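Lactate dehydrogenase (Eimeria maxima, PDB 6CT6) probably catalyses the NADH-dependent interconversion of pyruvate and lactate, and is seen here with NADH and the pyruvate analogue oxamate bound. Local coordinates at residues Cys74-Asp79 and Lys119-Asn124; Val266-Leu271 and Asn279-Val284. All blocks are in the same frame, centred on the assembly; numbering follows the deposited sequence.

Contact 1: Cys74-Asp79 and Lys119-Asn124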
ATOM      1  N   CYS B  74      -1.660 -23.678  -3.111  1.00 34.24           N
ATOM      2  CA  CYS B  74      -1.474 -22.513  -3.963  1.00 37.83           C
ATOM      3  C   CYS B  74      -0.004 -22.162  -4.147  1.00 34.64           C
ATOM      4  O   CYS B  74       0.316 -21.372  -5.041  1.00 36.44           O
ATOM      5  CB  CYS B  74      -2.222 -21.311  -3.383  1.00 35.73           C
ATOM      6  SG  CYS B  74      -1.393 -20.493  -1.988  1.00 34.88           S
ATOM      7  N   LEU B  75       0.888 -22.723  -3.326  1.00 33.20           N
ATOM      8  CA  LEU B  75       2.318 -22.504  -3.490  1.00 34.45           C
ATOM      9  C   LEU B  75       2.890 -23.249  -4.684  1.00 35.50           C
ATOM     10  O   LEU B  75       4.050 -23.014  -5.036  1.00 33.64           O
ATOM     11  CB  LEU B  75       3.068 -22.934  -2.228  1.00 32.65           C
ATOM     12  CG  LEU B  75       2.743 -22.178  -0.942  1.00 38.59           C
ATOM     13  CD1 LEU B  75       3.506 -22.767   0.233  1.00 36.38           C
ATOM     14  CD2 LEU B  75       3.065 -20.701  -1.088  1.00 41.48           C
ATOM     15  N   THR B  76       2.117 -24.132  -5.313  1.00 32.59           N
ATOM     16  CA  THR B  76       2.636 -24.914  -6.424  1.00 35.87           C
ATOM     17  C   THR B  76       3.160 -23.987  -7.512  1.00 38.69           C
ATOM     18  O   THR B  76       2.447 -23.097  -7.986  1.00 37.12           O
ATOM     19  CB  THR B  76       1.550 -25.835  -6.984  1.00 36.39           C
ATOM     20  OG1 THR B  76       1.080 -26.709  -5.950  1.00 36.94           O
ATOM     21  CG2 THR B  76       2.095 -26.676  -8.137  1.00 41.56           C
ATOM     22  N   ASN B  77       4.420 -24.195  -7.893  1.00 39.38           N
ATOM     23  CA  ASN B  77       5.086 -23.484  -8.981  1.00 44.88           C
ATOM     24  C   ASN B  77       5.478 -22.060  -8.610  1.00 45.51           C
ATOM     25  O   ASN B  77       5.720 -21.241  -9.503  1.00 39.76           O
ATOM     26  CB  ASN B  77       4.227 -23.458 -10.251  1.00 46.43           C
ATOM     27  CG  ASN B  77       4.023 -24.835 -10.840  1.00 54.72           C
ATOM     28  OD1 ASN B  77       4.861 -25.722 -10.680  1.00 51.99           O
ATOM     29  ND2 ASN B  77       2.904 -25.021 -11.532  1.00 49.08           N
ATOM     30  N   ALA B  78       5.556 -21.733  -7.322  1.00 34.52           N
ATOM     31  CA  ALA B  78       6.030 -20.417  -6.922  1.00 34.63           C
ATOM     32  C   ALA B  78       7.518 -20.281  -7.217  1.00 34.01           C
ATOM     33  O   ALA B  78       8.310 -21.190  -6.953  1.00 35.03           O
ATOM     34  CB  ALA B  78       5.774 -20.182  -5.434  1.00 35.47           C
ATOM     35  N   ASP B  79       7.896 -19.132  -7.775  1.00 30.95           N
ATOM     36  CA  ASP B  79       9.305 -18.812  -7.959  1.00 31.02           C
ATOM     37  C   ASP B  79       9.900 -18.126  -6.738  1.00 28.29           C
ATOM     38  O   ASP B  79      11.088 -18.305  -6.449  1.00 28.45           O
ATOM     39  CB  ASP B  79       9.489 -17.917  -9.189  1.00 31.16           C
ATOM     40  CG  ASP B  79       9.014 -18.579 -10.470  1.00 34.84           C
ATOM     41  OD1 ASP B  79       9.520 -19.672 -10.799  1.00 36.08           O
ATOM     42  OD2 ASP B  79       8.123 -18.014 -11.142  1.00 34.75           O
ATOM     43  N   LYS B 119       8.530 -27.301   1.279  1.00 35.82           N
ATOM     44  CA  LYS B 119       9.155 -28.566   0.906  1.00 36.17           C
ATOM     45  C   LYS B 119       8.262 -29.364  -0.033  1.00 37.83           C
ATOM     46  O   LYS B 119       8.750 -30.021  -0.961  1.00 36.68           O
ATOM     47  CB  LYS B 119       9.471 -29.385   2.158  1.00 38.01           C
ATOM     48  CG  LYS B 119      10.055 -30.770   1.875  1.00 44.32           C
ATOM     49  CD  LYS B 119      10.158 -31.606   3.139  1.00 46.06           C
ATOM     50  CE  LYS B 119      11.298 -31.138   4.026  1.00 53.99           C
ATOM     51  NZ  LYS B 119      11.401 -31.937   5.278  1.00 67.28           N
ATOM     52  N   LYS B 120       6.948 -29.305   0.183  1.00 36.95           N
ATOM     53  CA  LYS B 120       6.028 -30.150  -0.566  1.00 37.20           C
ATOM     54  C   LYS B 120       5.670 -29.550  -1.922  1.00 38.24           C
ATOM     55  O   LYS B 120       5.602 -30.277  -2.920  1.00 36.65           O
ATOM     56  CB  LYS B 120       4.757 -30.389   0.252  1.00 39.72           C
ATOM     57  CG  LYS B 120       3.738 -31.280  -0.444  1.00 42.00           C
ATOM     58  CD  LYS B 120       2.529 -31.557   0.436  1.00 47.53           C
ATOM     59  CE  LYS B 120       1.557 -32.510  -0.246  1.00 55.10           C
ATOM     60  NZ  LYS B 120       0.359 -32.782   0.595  1.00 75.17           N
ATOM     61  N   TYR B 121       5.444 -28.238  -1.986  1.00 34.72           N
ATOM     62  CA  TYR B 121       4.847 -27.626  -3.167  1.00 31.20           C
ATOM     63  C   TYR B 121       5.795 -26.766  -3.987  1.00 35.42           C
ATOM     64  O   TYR B 121       5.571 -26.615  -5.189  1.00 36.17           O
ATOM     65  CB  TYR B 121       3.634 -26.779  -2.764  1.00 30.92           C
ATOM     66  CG  TYR B 121       2.485 -27.613  -2.243  1.00 34.43           C
ATOM     67  CD1 TYR B 121       1.822 -28.501  -3.078  1.00 34.82           C
ATOM     68  CD2 TYR B 121       2.068 -27.517  -0.921  1.00 36.56           C
ATOM     69  CE1 TYR B 121       0.775 -29.272  -2.616  1.00 38.23           C
ATOM     70  CE2 TYR B 121       1.018 -28.285  -0.447  1.00 36.99           C
ATOM     71  CZ  TYR B 121       0.376 -29.162  -1.301  1.00 41.30           C
ATOM     72  OH  TYR B 121      -0.670 -29.933  -0.845  1.00 42.39           O
ATOM     73  N   CYS B 122       6.843 -26.200  -3.391  1.00 31.11           N
ATOM     74  CA  CYS B 122       7.754 -25.367  -4.170  1.00 32.25           C
ATOM     75  C   CYS B 122       9.162 -25.413  -3.586  1.00 30.48           C
ATOM     76  O   CYS B 122       9.693 -24.384  -3.151  1.00 32.17           O
ATOM     77  CB  CYS B 122       7.238 -23.926  -4.229  1.00 34.05           C
ATOM     78  SG  CYS B 122       6.998 -23.141  -2.622  1.00 32.63           S
ATOM     79  N   PRO B 123       9.809 -26.581  -3.580  1.00 33.80           N
ATOM     80  CA  PRO B 123      11.138 -26.689  -2.955  1.00 35.05           C
ATOM     81  C   PRO B 123      12.236 -25.912  -3.670  1.00 33.75           C
ATOM     82  O   PRO B 123      13.304 -25.715  -3.079  1.00 34.99           O
ATOM     83  CB  PRO B 123      11.418 -28.196  -2.991  1.00 36.98           C
ATOM     84  CG  PRO B 123      10.592 -28.706  -4.126  1.00 36.44           C
ATOM     85  CD  PRO B 123       9.349 -27.865  -4.136  1.00 33.34           C
ATOM     86  N   ASN B 124      12.016 -25.461  -4.905  1.00 33.69           N
ATOM     87  CA  ASN B 124      13.041 -24.762  -5.671  1.00 37.90           C
ATOM     88  C   ASN B 124      12.881 -23.245  -5.630  1.00 38.66           C
ATOM     89  O   ASN B 124      13.614 -22.536  -6.330  1.00 32.57           O
ATOM     90  CB  ASN B 124      13.030 -25.243  -7.123  1.00 37.13           C
ATOM     91  CG  ASN B 124      13.348 -26.720  -7.251  1.00 41.05           C
ATOM     92  OD1 ASN B 124      14.155 -27.260  -6.493  1.00 44.70           O
ATOM     93  ND2 ASN B 124      12.717 -27.383  -8.214  1.00 50.31           N
TER
HETATM   94  O   HOH W   1       6.447 -25.915  -7.678  1.00 44.05           O
HETATM   95  O   HOH W   2      12.732 -19.772  -8.077  1.00 34.00           O

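Contact 2: Val266-Leu271 and Asn279-Val284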
ATOM      1  N   VAL B 266      21.770  -5.834   3.002  1.00 28.77           N
ATOM      2  CA  VAL B 266      21.991  -6.417   4.322  1.00 32.05           C
ATOM      3  C   VAL B 266      20.783  -7.297   4.630  1.00 29.81           C
ATOM      4  O   VAL B 266      19.664  -6.798   4.773  1.00 30.63           O
ATOM      5  CB  VAL B 266      22.190  -5.346   5.400  1.00 33.25           C
ATOM      6  CG1 VAL B 266      22.442  -6.007   6.754  1.00 35.29           C
ATOM      7  CG2 VAL B 266      23.339  -4.418   5.035  1.00 31.00           C
ATOM      8  N   SER B 267      21.001  -8.607   4.708  1.00 29.86           N
ATOM      9  CA  SER B 267      19.930  -9.570   4.908  1.00 31.76           C
ATOM     10  C   SER B 267      20.396 -10.622   5.905  1.00 32.53           C
ATOM     11  O   SER B 267      21.596 -10.855   6.079  1.00 28.63           O
ATOM     12  CB  SER B 267      19.520 -10.236   3.586  1.00 35.29           C
ATOM     13  OG  SER B 267      19.307  -9.271   2.568  1.00 36.86           O
ATOM     14  N   SER B 268      19.432 -11.259   6.563  1.00 29.34           N
ATOM     15  CA  SER B 268      19.744 -12.342   7.490  1.00 30.81           C
ATOM     16  C   SER B 268      20.113 -13.588   6.692  1.00 29.67           C
ATOM     17  O   SER B 268      19.257 -14.192   6.039  1.00 31.50           O
ATOM     18  CB  SER B 268      18.558 -12.602   8.415  1.00 33.45           C
ATOM     19  OG  SER B 268      18.886 -13.573   9.393  1.00 37.11           O
ATOM     20  N   CYS B 269      21.388 -13.969   6.743  1.00 32.75           N
ATOM     21  CA  CYS B 269      21.921 -15.065   5.948  1.00 29.52           C
ATOM     22  C   CYS B 269      22.509 -16.141   6.848  1.00 32.70           C
ATOM     23  O   CYS B 269      23.039 -15.852   7.925  1.00 35.91           O
ATOM     24  CB  CYS B 269      23.019 -14.581   4.991  1.00 33.89           C
ATOM     25  SG  CYS B 269      22.476 -13.442   3.719  1.00 35.58           S
ATOM     26  N   TYR B 270      22.432 -17.386   6.382  1.00 33.44           N
ATOM     27  CA  TYR B 270      23.069 -18.496   7.082  1.00 37.99           C
ATOM     28  C   TYR B 270      24.585 -18.365   6.984  1.00 41.01           C
ATOM     29  O   TYR B 270      25.143 -18.326   5.882  1.00 38.54           O
ATOM     30  CB  TYR B 270      22.614 -19.828   6.496  1.00 39.94           C
ATOM     31  CG  TYR B 270      23.276 -21.018   7.146  1.00 44.95           C
ATOM     32  CD1 TYR B 270      22.766 -21.569   8.315  1.00 47.21           C
ATOM     33  CD2 TYR B 270      24.415 -21.588   6.595  1.00 48.78           C
ATOM     34  CE1 TYR B 270      23.373 -22.655   8.916  1.00 54.67           C
ATOM     35  CE2 TYR B 270      25.030 -22.673   7.187  1.00 51.77           C
ATOM     36  CZ  TYR B 270      24.506 -23.203   8.347  1.00 52.75           C
ATOM     37  OH  TYR B 270      25.121 -24.285   8.934  1.00 60.43           O
ATOM     38  N   LEU B 271      25.251 -18.306   8.135  1.00 39.75           N
ATOM     39  CA  LEU B 271      26.697 -18.161   8.212  1.00 42.13           C
ATOM     40  C   LEU B 271      27.300 -19.347   8.949  1.00 49.00           C
ATOM     41  O   LEU B 271      26.750 -19.809   9.953  1.00 45.28           O
ATOM     42  CB  LEU B 271      27.080 -16.870   8.938  1.00 37.41           C
ATOM     43  CG  LEU B 271      26.486 -15.574   8.395  1.00 40.72           C
ATOM     44  CD1 LEU B 271      26.788 -14.431   9.349  1.00 38.66           C
ATOM     45  CD2 LEU B 271      27.023 -15.286   7.006  1.00 40.65           C
ATOM     46  N   ASN B 279      26.882 -21.622  12.294  1.00 46.62           N
ATOM     47  CA  ASN B 279      25.680 -22.386  11.951  1.00 55.49           C
ATOM     48  C   ASN B 279      24.400 -21.685  12.411  1.00 49.98           C
ATOM     49  O   ASN B 279      23.499 -22.307  12.979  1.00 47.16           O
ATOM     50  CB  ASN B 279      25.758 -23.805  12.524  1.00 60.11           C
ATOM     51  CG  ASN B 279      24.532 -24.643  12.196  1.00 79.42           C
ATOM     52  OD1 ASN B 279      24.032 -24.625  11.072  1.00 84.62           O
ATOM     53  ND2 ASN B 279      24.031 -25.369  13.189  1.00 73.25           N
ATOM     54  N   HIS B 280      24.299 -20.383  12.163  1.00 42.94           N
ATOM     55  CA  HIS B 280      23.019 -19.704  12.325  1.00 42.16           C
ATOM     56  C   HIS B 280      23.035 -18.426  11.495  1.00 41.74           C
ATOM     57  O   HIS B 280      23.981 -18.156  10.749  1.00 37.08           O
ATOM     58  CB  HIS B 280      22.698 -19.451  13.806  1.00 43.87           C
ATOM     59  CG  HIS B 280      23.566 -18.429  14.473  1.00 42.98           C
ATOM     60  ND1 HIS B 280      23.365 -17.072  14.336  1.00 40.92           N
ATOM     61  CD2 HIS B 280      24.604 -18.568  15.331  1.00 43.19           C
ATOM     62  CE1 HIS B 280      24.257 -16.419  15.059  1.00 42.06           C
ATOM     63  NE2 HIS B 280      25.023 -17.304  15.672  1.00 43.22           N
ATOM     64  N   TYR B 281      21.957 -17.655  11.610  1.00 36.02           N
ATOM     65  CA  TYR B 281      21.701 -16.525  10.731  1.00 37.57           C
ATOM     66  C   TYR B 281      22.049 -15.207  11.412  1.00 35.50           C
ATOM     67  O   TYR B 281      21.982 -15.078  12.638  1.00 35.53           O
ATOM     68  CB  TYR B 281      20.236 -16.515  10.289  1.00 33.55           C
ATOM     69  CG  TYR B 281      19.865 -17.704   9.433  1.00 34.39           C
ATOM     70  CD1 TYR B 281      19.708 -17.574   8.061  1.00 31.98           C
ATOM     71  CD2 TYR B 281      19.689 -18.959   9.995  1.00 34.53           C
ATOM     72  CE1 TYR B 281      19.377 -18.659   7.274  1.00 33.20           C
ATOM     73  CE2 TYR B 281      19.358 -20.051   9.218  1.00 37.83           C
ATOM     74  CZ  TYR B 281      19.204 -19.896   7.857  1.00 33.15           C
ATOM     75  OH  TYR B 281      18.877 -20.982   7.078  1.00 37.40           O
ATOM     76  N   LEU B 282      22.424 -14.226  10.593  1.00 35.15           N
ATOM     77  CA  LEU B 282      22.774 -12.899  11.080  1.00 33.30           C
ATOM     78  C   LEU B 282      22.667 -11.916   9.923  1.00 32.06           C
ATOM     79  O   LEU B 282      22.925 -12.267   8.769  1.00 32.21           O
ATOM     80  CB  LEU B 282      24.186 -12.875  11.679  1.00 34.95           C
ATOM     81  CG  LEU B 282      24.577 -11.647  12.502  1.00 34.80           C
ATOM     82  CD1 LEU B 282      23.858 -11.642  13.846  1.00 39.63           C
ATOM     83  CD2 LEU B 282      26.084 -11.587  12.702  1.00 38.87           C
ATOM     84  N   GLY B 283      22.287 -10.684  10.246  1.00 34.07           N
ATOM     85  CA  GLY B 283      22.186  -9.636   9.247  1.00 32.23           C
ATOM     86  C   GLY B 283      23.535  -9.176   8.737  1.00 35.08           C
ATOM     87  O   GLY B 283      24.276  -8.503   9.458  1.00 34.34           O
ATOM     88  N   VAL B 284      23.872  -9.533   7.498  1.00 30.72           N
ATOM     89  CA  VAL B 284      25.155  -9.169   6.908  1.00 34.26           C
ATOM     90  C   VAL B 284      24.943  -8.750   5.457  1.00 32.38           C
ATOM     91  O   VAL B 284      23.952  -9.131   4.822  1.00 30.27           O
ATOM     92  CB  VAL B 284      26.172 -10.328   6.977  1.00 31.63           C
ATOM     93  CG1 VAL B 284      26.447 -10.706   8.423  1.00 35.08           C
ATOM     94  CG2 VAL B 284      25.664 -11.538   6.200  1.00 30.50           C
TER

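Contact 1: Cys74-Asp79 and Lys119-Asn124
T76 and Y121 bring the two backbones closest, CA to CA 4.8 Å, where the type II turn from L75 to A78 meets the chain leaving helix 104-121. The turn is closed by its own bond from A78 N to L75 O, and C122 is the first residue to leave helical geometry. The two backbones are joined through water: one molecule accepts from N77 N and donates to Y121 O, at 2.7 Å from each. A second, donating to D79 O and more weakly to N124 O, repeats the bridge farther along.

Side-chain packing is modest and largely apolar. C122 points toward the ends of the turn, its CB 3.4 Å from L75 O, while its SG, set between backbone N and carbonyl carbon (chi1 58°), comes to 4.0 Å from L75 CB. A78 CB meets C122 CB at 4.2 Å. L75 CB also touches Y121 CB, 3.9 Å away. Beyond CB the tyrosine leads away, and T76 OG1, which is hydrogen-bonded to E73 O, approaches ring atom CD1 obliquely at 3.5 Å. K120 CG lies over one ring face.

L75 and A78 pack on strand 11-15. The contact thus joins the turn entering strand 80-83 to the helix-to-strand connection before strand 126-129, two neighbouring parallel strands of the Rossmann-type NAD-binding domain.

Contact 2: Val266-Leu271 and Asn279-Val284
S267, C269 and L271 pair with V284, L282 and H280 in an antiparallel ladder, the strand segments running at 142° to each other. S267 N donates to V284 O and V284 N to S267 O, both at 3.0 Å; C269 and L282 exchange two more bonds, and L271 N donates to H280 O. At the non-hydrogen-bonded pair S268-G283 the strands come as close as 4.0 Å, CA to CA, and CA-H...O contacts such as Y281 CA to C269 O supplement the ladder. At its end N279 and H280 both face L271, forming a G1 beta bulge in which L271 O receives weak bonds from both amides. H280 ND1 donates to the carbonyl of the next residue, Y281 O.

Aromatic contacts occupy the face bearing S268, Y270 and Y281. Y270 CB lies over one face of the Y281 ring, a CH-pi contact 3.9 Å from the centroid. CG anti to the backbone N (chi1 178°) then carries the Y270 ring on so that its edge faces the Y281 ring in a T-shaped pair, centroids 5.5 Å apart and planes at 69°. Y270 OH is modelled 2.4 Å from N279 OD1, near the ring plane; this is shorter than an ordinary hydrogen bond and the exact distance is doubtful.

On the other face L271 packs with L282 and V284. It meets V284 tip to tip, CD1 to CG1 3.9 Å, and the same CD1 touches L282 CB at 3.8 Å.

Y281 packs against helix 134-145 and H280 against helix 303-328, placing these helices on the two faces of the hairpin. S268 OG bonds D135, K149 makes a cation-pi contact with Y270, and the backbones of S268 and G154 join the hairpin to strand 152-155.

Contact 1 lies in the NAD-binding domain and contact 2 in the C-terminal alpha/beta domain; the two share no secondary-structure element, and their nearest atoms are about 13 Å apart. Both nevertheless belong to connections or strands of one mixed sheet, in which strand 152-155 stands between strand 126-129 and the hairpin strand 263-272. Contact 1, its centre about 20 Å from the centre of the chain, is partly buried and joins a turn to the end of a helix through waters and a small apolar patch. Contact 2, its centre about 11 Å from the chain centre, is buried and relies on direct backbone bonds with aromatic and aliphatic layers. L75 and S268 each bring a side chain to about 8 Å from the bound NADH.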